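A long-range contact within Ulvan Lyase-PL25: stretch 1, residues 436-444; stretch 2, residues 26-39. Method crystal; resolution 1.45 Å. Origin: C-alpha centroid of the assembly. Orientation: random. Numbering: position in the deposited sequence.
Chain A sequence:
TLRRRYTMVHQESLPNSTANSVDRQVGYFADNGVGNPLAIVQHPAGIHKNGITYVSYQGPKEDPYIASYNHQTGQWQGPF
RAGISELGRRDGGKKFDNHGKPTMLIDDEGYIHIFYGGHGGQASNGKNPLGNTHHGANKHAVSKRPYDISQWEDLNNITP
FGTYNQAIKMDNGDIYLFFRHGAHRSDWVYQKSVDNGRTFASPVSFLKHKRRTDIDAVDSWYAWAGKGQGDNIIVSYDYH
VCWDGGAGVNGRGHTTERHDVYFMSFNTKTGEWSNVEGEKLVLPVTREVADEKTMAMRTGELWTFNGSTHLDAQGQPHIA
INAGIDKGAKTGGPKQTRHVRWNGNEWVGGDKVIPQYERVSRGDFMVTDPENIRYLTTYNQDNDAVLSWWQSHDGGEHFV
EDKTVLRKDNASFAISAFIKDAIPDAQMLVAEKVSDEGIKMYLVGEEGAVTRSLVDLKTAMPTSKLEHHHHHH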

# COMPACT_ATOMS: atom_id res chain seq x y z
N ASP A 436 -0.88 -13.92 -15.69
CA ASP A 436 -0.95 -13.81 -14.24
C ASP A 436 0.05 -14.70 -13.52
O ASP A 436 0.02 -14.77 -12.29
CB ASP A 436 -2.38 -14.03 -13.74
CG ASP A 436 -2.94 -15.35 -14.14
OD1 ASP A 436 -2.22 -16.20 -14.70
OD2 ASP A 436 -4.16 -15.53 -13.90
N GLU A 437 0.99 -15.32 -14.23
CA GLU A 437 2.08 -16.05 -13.59
C GLU A 437 3.38 -15.74 -14.32
O GLU A 437 3.38 -15.15 -15.40
CB GLU A 437 1.82 -17.55 -13.53
CG GLU A 437 0.52 -17.94 -12.82
CD GLU A 437 0.32 -19.44 -12.77
OE1 GLU A 437 1.29 -20.16 -12.50
OE2 GLU A 437 -0.81 -19.90 -13.04
N GLY A 438 4.50 -16.11 -13.70
CA GLY A 438 5.79 -15.86 -14.33
C GLY A 438 6.12 -14.40 -14.52
O GLY A 438 6.77 -14.03 -15.50
N ILE A 439 5.68 -13.55 -13.60
CA ILE A 439 5.79 -12.12 -13.78
C ILE A 439 7.18 -11.65 -13.39
O ILE A 439 7.69 -11.95 -12.30
CB ILE A 439 4.71 -11.40 -12.93
CG1 ILE A 439 3.33 -11.76 -13.46
CG2 ILE A 439 4.92 -9.89 -12.96
CD1 ILE A 439 2.20 -11.32 -12.58
N LYS A 440 7.80 -10.89 -14.29
CA LYS A 440 9.14 -10.35 -14.06
C LYS A 440 9.08 -9.15 -13.12
O LYS A 440 8.21 -8.27 -13.24
CB LYS A 440 9.81 -9.97 -15.37
CG LYS A 440 10.11 -11.19 -16.21
CD LYS A 440 10.77 -10.78 -17.53
CE LYS A 440 11.12 -11.97 -18.40
NZ LYS A 440 9.90 -12.59 -18.99
N MET A 441 9.99 -9.15 -12.16
CA MET A 441 10.05 -8.19 -11.07
C MET A 441 11.28 -7.31 -11.24
O MET A 441 12.39 -7.82 -11.47
CB MET A 441 10.14 -8.93 -9.75
CG MET A 441 9.04 -9.94 -9.49
SD MET A 441 7.38 -9.22 -9.53
CE MET A 441 7.56 -7.92 -8.29
N TYR A 442 11.09 -6.01 -11.08
CA TYR A 442 12.14 -5.03 -11.33
C TYR A 442 12.29 -4.09 -10.14
O TYR A 442 11.29 -3.65 -9.56
CB TYR A 442 11.84 -4.17 -12.55
CG TYR A 442 11.64 -4.92 -13.86
CD1 TYR A 442 10.51 -5.68 -14.09
CD2 TYR A 442 12.61 -4.87 -14.86
CE1 TYR A 442 10.32 -6.35 -15.31
CE2 TYR A 442 12.42 -5.53 -16.08
CZ TYR A 442 11.29 -6.29 -16.28
OH TYR A 442 11.12 -6.95 -17.48
N LEU A 443 13.52 -3.74 -9.83
CA LEU A 443 13.84 -2.69 -8.86
C LEU A 443 14.38 -1.51 -9.66
O LEU A 443 15.38 -1.65 -10.37
CB LEU A 443 14.88 -3.20 -7.87
CG LEU A 443 15.46 -2.21 -6.86
CD1 LEU A 443 14.35 -1.65 -5.99
CD2 LEU A 443 16.55 -2.86 -6.02
N VAL A 444 13.72 -0.36 -9.57
CA VAL A 444 14.06 0.78 -10.40
C VAL A 444 14.46 1.98 -9.56
O VAL A 444 14.01 2.15 -8.42
CB VAL A 444 12.97 1.20 -11.40
CG1 VAL A 444 12.62 0.04 -12.32
CG2 VAL A 444 11.73 1.72 -10.68
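Stretch 2 26-39: VGYFADNGVGNPLA

Five backbone hydrogen bonds fix stretch 2 against stretch 1. Gly35 N donates to Asp436 O at 2.8 Å (N-H...O angle 164°). Ile439 and Gly33 form a reciprocal pair, with Ile439 N to Gly33 O at 2.9 Å (164°) and Gly33 N to Ile439 O at 3.0 Å (152°), which identifies an antiparallel bridge; their CA atoms lie 4.3 Å apart. Farther along, Met441 N donates to Ala30 O at 2.9 Å (164°), and Phe29 N to Met441 O at 2.9 Å (153°).

The register confirms the opposed direction: Asp436 faces Gly35, Lys440 faces Asp31 and Tyr442 faces Tyr28. The axes of the two strand segments approach to 4.6 Å, with 125° between their N-to-C directions, so the pairing is antiparallel in sense but strongly skewed. Stretch 2 is extended at Ala30 (phi/psi -158/159), whereas Asp31 and Asn32 have psi of only 31° and 20°. Gly35 adopts phi 62°, a value that favours glycine. Water 1 extends the link, donating to Gly27 O at 2.7 Å and accepting from Leu443 N at 2.9 Å.

Met441 and Ile439 project to the same sheet face as Ala30. Met441, which has the largest area covered by stretch 2 (141 Å²), places CB 3.6 Å from Phe29 CZ, over the ring face, SD 3.8 Å from Pro37 CB, and CE 3.7 Å from Leu38 CD1. Ile439 CD1 reaches Pro37 CG at 3.8 Å. An ideal CB on Gly33 would lie 3.0 Å from Met441 SD, so the absent side chain permits this close packing.

Beyond these, Lys440 CD sits over the Tyr28 ring, 3.7 Å from Tyr28 CD1, while Tyr28 CB covers a face of the Tyr442 ring, 3.9 Å from Tyr442 CE2. Altogether the contact buries 837 Å².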

# COMPACT_ATOMS: atom_id res chain seq x y z
N VAL A 26 20.28 -8.67 -17.01
CA VAL A 26 18.88 -8.42 -17.32
C VAL A 26 18.32 -7.41 -16.33
O VAL A 26 18.86 -7.19 -15.24
CB VAL A 26 18.04 -9.73 -17.36
CG1 VAL A 26 18.52 -10.63 -18.50
CG2 VAL A 26 18.10 -10.46 -16.05
N GLY A 27 17.20 -6.79 -16.70
CA GLY A 27 16.63 -5.74 -15.87
C GLY A 27 15.84 -6.21 -14.67
O GLY A 27 15.55 -5.41 -13.77
N TYR A 28 15.45 -7.48 -14.65
CA TYR A 28 14.60 -8.04 -13.62
C TYR A 28 15.43 -8.92 -12.70
O TYR A 28 16.42 -9.53 -13.12
CB TYR A 28 13.43 -8.81 -14.24
CG TYR A 28 13.84 -9.83 -15.27
CD1 TYR A 28 14.07 -9.47 -16.58
CD2 TYR A 28 13.96 -11.17 -14.93
CE1 TYR A 28 14.45 -10.42 -17.53
CE2 TYR A 28 14.33 -12.11 -15.85
CZ TYR A 28 14.57 -11.75 -17.16
OH TYR A 28 14.95 -12.66 -18.14
N PHE A 29 15.03 -8.98 -11.43
CA PHE A 29 15.73 -9.76 -10.42
C PHE A 29 15.03 -11.06 -10.07
O PHE A 29 15.62 -11.89 -9.37
CB PHE A 29 15.96 -8.93 -9.15
CG PHE A 29 14.69 -8.57 -8.41
CD1 PHE A 29 14.14 -9.44 -7.49
CD2 PHE A 29 14.08 -7.35 -8.62
CE1 PHE A 29 12.97 -9.13 -6.83
CE2 PHE A 29 12.91 -7.02 -7.95
CZ PHE A 29 12.35 -7.92 -7.06
N ALA A 30 13.80 -11.26 -10.55
CA ALA A 30 13.05 -12.49 -10.36
C ALA A 30 12.00 -12.56 -11.45
O ALA A 30 11.62 -11.54 -12.04
CB ALA A 30 12.37 -12.52 -8.98
N ASP A 31 11.51 -13.77 -11.72
CA ASP A 31 10.56 -13.97 -12.80
C ASP A 31 9.40 -14.88 -12.41
O ASP A 31 8.82 -15.54 -13.27
CB ASP A 31 11.25 -14.50 -14.06
CG ASP A 31 11.93 -15.83 -13.84
OD1 ASP A 31 11.88 -16.37 -12.72
OD2 ASP A 31 12.51 -16.33 -14.83
N ASN A 32 9.02 -14.88 -11.13
CA ASN A 32 7.98 -15.78 -10.63
C ASN A 32 6.83 -15.07 -9.93
O ASN A 32 6.07 -15.71 -9.21
CB ASN A 32 8.57 -16.84 -9.69
CG ASN A 32 9.15 -16.27 -8.43
OD1 ASN A 32 9.34 -15.06 -8.29
ND2 ASN A 32 9.42 -17.15 -7.46
N GLY A 33 6.63 -13.77 -10.16
CA GLY A 33 5.48 -13.11 -9.58
C GLY A 33 4.18 -13.68 -10.11
O GLY A 33 4.12 -14.21 -11.21
N VAL A 34 3.10 -13.55 -9.31
CA VAL A 34 1.77 -13.96 -9.73
C VAL A 34 0.75 -12.86 -9.43
O VAL A 34 0.92 -12.05 -8.51
CB VAL A 34 1.27 -15.29 -9.12
CG1 VAL A 34 2.30 -16.38 -9.34
CG2 VAL A 34 0.94 -15.15 -7.66
N GLY A 35 -0.33 -12.88 -10.20
CA GLY A 35 -1.45 -11.98 -9.93
C GLY A 35 -1.03 -10.53 -10.05
O GLY A 35 -0.48 -10.12 -11.07
N ASN A 36 -1.32 -9.74 -9.02
CA ASN A 36 -0.72 -8.42 -8.83
C ASN A 36 0.37 -8.59 -7.79
O ASN A 36 0.05 -8.76 -6.60
CB ASN A 36 -1.75 -7.40 -8.31
CG ASN A 36 -2.83 -7.11 -9.28
OD1 ASN A 36 -2.67 -7.24 -10.49
ND2 ASN A 36 -3.97 -6.69 -8.75
N PRO A 37 1.65 -8.60 -8.15
CA PRO A 37 2.66 -8.97 -7.15
C PRO A 37 3.00 -7.88 -6.16
O PRO A 37 3.67 -8.18 -5.16
CB PRO A 37 3.89 -9.32 -7.99
CG PRO A 37 3.34 -9.72 -9.31
CD PRO A 37 2.14 -8.82 -9.52
N LEU A 38 2.54 -6.66 -6.41
CA LEU A 38 2.86 -5.46 -5.64
C LEU A 38 1.66 -4.54 -5.67
O LEU A 38 0.84 -4.60 -6.59
CB LEU A 38 3.99 -4.69 -6.32
CG LEU A 38 5.33 -5.39 -6.53
CD1 LEU A 38 6.16 -4.61 -7.52
CD2 LEU A 38 6.05 -5.54 -5.21
N ALA A 39 1.59 -3.65 -4.67
CA ALA A 39 0.60 -2.56 -4.66
C ALA A 39 1.07 -1.51 -3.67
O ALA A 39 1.79 -1.81 -2.73
CB ALA A 39 -0.78 -3.05 -4.24
O HOH W 1 15.66 -5.20 -11.09
O HOH W 2 4.90 -17.56 -11.17